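Long-range contact in thiosulfate sulfurtransferase (Pseudomonas aeruginosa, PDB 1YT8), which probably transfers sulfur from thiosulfate to cyanide, using a chain built of repeated rhodanese-like domains: residues Val148-Arg153 and Thr187-Asn192. Sequence-based numbering, arbitrary orientation.
Sequences VILDAR and TRVIVN
OD2 of D151 takes three donors: ND2 of N192 across the strands at 3.1 Å, NH2 of R153, and a water. The amide and carboxylate planes are 80° apart, and ND2 meets OD2 from above the carboxylate plane, whereas R153 approaches near that plane on the syn side. R153 grips side-on, NE reaching the syn lone pair of OD1 (2.9 Å) and NH2 forming a salt bridge with OD2 (2.8 Å). OD1 also accepts the backbone N of R153, closing an Asx turn that starts at the last residue of the strand. With both oxygens multiply held, the carboxylate is fixed in rotation. N192 CG lies between its own backbone N and carbonyl carbon (chi1 82°); the amide OD1 accepts from the same water (3.1 Å) and rests 3.6 Å from CG2 of I149. The two strands run parallel. Backbone bonds alternate from V148 N to R188 O through to A152 N to N192 O, the shortest being L150 N to I190 O at 2.7 Å. V148, L150, V189 and V191 share one face, where L150 CD1 meets V189 CG1 at 3.8 Å; helix 174-181 packs on L150, V189 and V191, and helix 197-208 on V189 and V191. I149, I190, D151 and N192 occupy the other face. NH2 of R153 also bonds to M161 O, and its side chain touches C193, a residue of the sulfite pocket that directly follows N192. Strands 147-151 and 188-192 are neighbours in the five-stranded parallel sheet, order 1-5-4-2-3, of a rhodanese-like domain, and the polar cluster lies at their C-terminal ends, beside C193 to R198, the loop and helix start that, with Q312, line the sulfite pocket.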
ATOM      1  N   VAL A 148       4.460 -18.914 -21.294  1.00 13.92           N
ATOM      2  CA  VAL A 148       3.328 -18.429 -20.520  1.00 13.65           C
ATOM      3  C   VAL A 148       3.714 -17.060 -19.992  1.00 13.78           C
ATOM      4  O   VAL A 148       4.877 -16.816 -19.663  1.00 15.67           O
ATOM      5  CB  VAL A 148       2.968 -19.375 -19.345  1.00 12.91           C
ATOM      6  CG1 VAL A 148       2.457 -20.703 -19.896  1.00 15.12           C
ATOM      7  CG2 VAL A 148       4.169 -19.594 -18.441  1.00 15.65           C
ATOM      8  N   ILE A 149       2.746 -16.151 -19.959  1.00 12.82           N
ATOM      9  CA  ILE A 149       2.978 -14.801 -19.467  1.00 12.18           C
ATOM     10  C   ILE A 149       2.222 -14.703 -18.153  1.00 12.51           C
ATOM     11  O   ILE A 149       0.996 -14.814 -18.122  1.00 12.39           O
ATOM     12  CB  ILE A 149       2.457 -13.746 -20.470  1.00 12.91           C
ATOM     13  CG1 ILE A 149       3.143 -13.952 -21.827  1.00 12.99           C
ATOM     14  CG2 ILE A 149       2.741 -12.334 -19.949  1.00 14.99           C
ATOM     15  CD1 ILE A 149       2.730 -12.964 -22.911  1.00 12.86           C
ATOM     16  N   LEU A 150       2.966 -14.515 -17.068  1.00 11.88           N
ATOM     17  CA  LEU A 150       2.379 -14.434 -15.736  1.00 12.88           C
ATOM     18  C   LEU A 150       2.392 -12.998 -15.226  1.00 12.61           C
ATOM     19  O   LEU A 150       3.444 -12.359 -15.171  1.00 13.21           O
ATOM     20  CB  LEU A 150       3.150 -15.344 -14.780  1.00 11.77           C
ATOM     21  CG  LEU A 150       3.434 -16.748 -15.338  1.00 15.51           C
ATOM     22  CD1 LEU A 150       4.163 -17.569 -14.288  1.00 13.50           C
ATOM     23  CD2 LEU A 150       2.136 -17.436 -15.742  1.00 12.95           C
ATOM     24  N   ASP A 151       1.213 -12.507 -14.854  1.00 12.25           N
ATOM     25  CA  ASP A 151       1.037 -11.146 -14.358  1.00 11.09           C
ATOM     26  C   ASP A 151       1.154 -11.142 -12.833  1.00  9.92           C
ATOM     27  O   ASP A 151       0.307 -11.713 -12.138  1.00 13.05           O
ATOM     28  CB  ASP A 151      -0.336 -10.636 -14.792  1.00 12.03           C
ATOM     29  CG  ASP A 151      -0.455  -9.137 -14.703  1.00 10.72           C
ATOM     30  OD1 ASP A 151      -0.119  -8.579 -13.639  1.00 13.76           O
ATOM     31  OD2 ASP A 151      -0.895  -8.521 -15.699  1.00 13.87           O
ATOM     32  N   ALA A 152       2.192 -10.480 -12.321  1.00 10.38           N
ATOM     33  CA  ALA A 152       2.474 -10.440 -10.881  1.00 10.04           C
ATOM     34  C   ALA A 152       1.730  -9.418 -10.024  1.00 10.27           C
ATOM     35  O   ALA A 152       1.995  -9.311  -8.823  1.00 13.23           O
ATOM     36  CB  ALA A 152       3.982 -10.275 -10.668  1.00 11.08           C
ATOM     37  N   ARG A 153       0.807  -8.676 -10.621  1.00 10.73           N
ATOM     38  CA  ARG A 153       0.051  -7.663  -9.887  1.00  9.70           C
ATOM     39  C   ARG A 153      -1.160  -8.259  -9.172  1.00 10.40           C
ATOM     40  O   ARG A 153      -1.371  -9.473  -9.188  1.00 10.54           O
ATOM     41  CB  ARG A 153      -0.434  -6.580 -10.856  1.00  7.21           C
ATOM     42  CG  ARG A 153       0.676  -5.894 -11.648  1.00 10.85           C
ATOM     43  CD  ARG A 153       0.077  -4.984 -12.706  1.00 10.10           C
ATOM     44  NE  ARG A 153      -0.577  -5.748 -13.770  1.00 10.05           N
ATOM     45  CZ  ARG A 153      -1.498  -5.244 -14.587  1.00 11.14           C
ATOM     46  NH1 ARG A 153      -1.881  -3.976 -14.462  1.00 11.69           N
ATOM     47  NH2 ARG A 153      -2.038  -6.005 -15.529  1.00 12.14           N
ATOM     48  N   THR A 187       9.310 -24.737 -21.668  1.00 17.51           N
ATOM     49  CA  THR A 187       8.362 -23.620 -21.687  1.00 16.48           C
ATOM     50  C   THR A 187       8.945 -22.339 -21.094  1.00 15.99           C
ATOM     51  O   THR A 187       9.404 -22.323 -19.948  1.00 14.79           O
ATOM     52  CB  THR A 187       7.070 -23.963 -20.902  1.00 16.61           C
ATOM     53  OG1 THR A 187       6.442 -25.105 -21.491  1.00 15.19           O
ATOM     54  CG2 THR A 187       6.089 -22.794 -20.929  1.00 16.10           C
ATOM     55  N   ARG A 188       8.921 -21.265 -21.879  1.00 14.81           N
ATOM     56  CA  ARG A 188       9.425 -19.982 -21.404  1.00 15.67           C
ATOM     57  C   ARG A 188       8.439 -19.401 -20.404  1.00 14.56           C
ATOM     58  O   ARG A 188       7.226 -19.543 -20.561  1.00 12.82           O
ATOM     59  CB  ARG A 188       9.569 -18.984 -22.554  1.00 19.91           C
ATOM     60  CG  ARG A 188      10.473 -19.424 -23.680  1.00 25.34           C
ATOM     61  CD  ARG A 188      10.814 -18.249 -24.579  1.00 28.77           C
ATOM     62  NE  ARG A 188      11.452 -17.195 -23.805  1.00 33.89           N
ATOM     63  CZ  ARG A 188      12.449 -16.435 -24.242  1.00 32.19           C
ATOM     64  NH1 ARG A 188      12.940 -16.600 -25.461  1.00 32.70           N
ATOM     65  NH2 ARG A 188      12.963 -15.514 -23.443  1.00 31.06           N
ATOM     66  N   VAL A 189       8.966 -18.745 -19.377  1.00 14.32           N
ATOM     67  CA  VAL A 189       8.128 -18.101 -18.379  1.00 13.07           C
ATOM     68  C   VAL A 189       8.471 -16.622 -18.439  1.00 14.37           C
ATOM     69  O   VAL A 189       9.629 -16.228 -18.268  1.00 14.84           O
ATOM     70  CB  VAL A 189       8.385 -18.659 -16.960  1.00 12.69           C
ATOM     71  CG1 VAL A 189       7.624 -17.832 -15.919  1.00 13.50           C
ATOM     72  CG2 VAL A 189       7.920 -20.108 -16.890  1.00 13.56           C
ATOM     73  N   ILE A 190       7.456 -15.815 -18.723  1.00 13.18           N
ATOM     74  CA  ILE A 190       7.603 -14.371 -18.834  1.00 13.32           C
ATOM     75  C   ILE A 190       6.743 -13.731 -17.750  1.00 12.71           C
ATOM     76  O   ILE A 190       5.559 -14.045 -17.633  1.00 15.06           O
ATOM     77  CB  ILE A 190       7.122 -13.890 -20.218  1.00 11.49           C
ATOM     78  CG1 ILE A 190       7.960 -14.558 -21.314  1.00 12.91           C
ATOM     79  CG2 ILE A 190       7.221 -12.373 -20.312  1.00 13.91           C
ATOM     80  CD1 ILE A 190       7.421 -14.351 -22.719  1.00 13.68           C
ATOM     81  N   VAL A 191       7.337 -12.850 -16.949  1.00 12.56           N
ATOM     82  CA  VAL A 191       6.602 -12.181 -15.876  1.00 11.59           C
ATOM     83  C   VAL A 191       6.403 -10.705 -16.216  1.00 12.42           C
ATOM     84  O   VAL A 191       7.341 -10.031 -16.649  1.00 15.13           O
ATOM     85  CB  VAL A 191       7.361 -12.269 -14.520  1.00 11.41           C
ATOM     86  CG1 VAL A 191       6.509 -11.657 -13.408  1.00 11.14           C
ATOM     87  CG2 VAL A 191       7.708 -13.728 -14.187  1.00  9.16           C
ATOM     88  N   ASN A 192       5.183 -10.202 -16.028  1.00 11.40           N
ATOM     89  CA  ASN A 192       4.910  -8.798 -16.304  1.00 12.42           C
ATOM     90  C   ASN A 192       4.155  -8.145 -15.160  1.00 12.51           C
ATOM     91  O   ASN A 192       3.624  -8.816 -14.280  1.00 13.52           O
ATOM     92  CB  ASN A 192       4.057  -8.625 -17.575  1.00 12.56           C
ATOM     93  CG  ASN A 192       2.561  -8.832 -17.317  1.00 13.60           C
ATOM     94  OD1 ASN A 192       2.052  -9.952 -17.380  1.00 11.89           O
ATOM     95  ND2 ASN A 192       1.856  -7.743 -17.008  1.00 11.18           N
TER
HETATM   96  O   HOH W   1      -0.923  -9.695 -18.109  1.00 11.60           O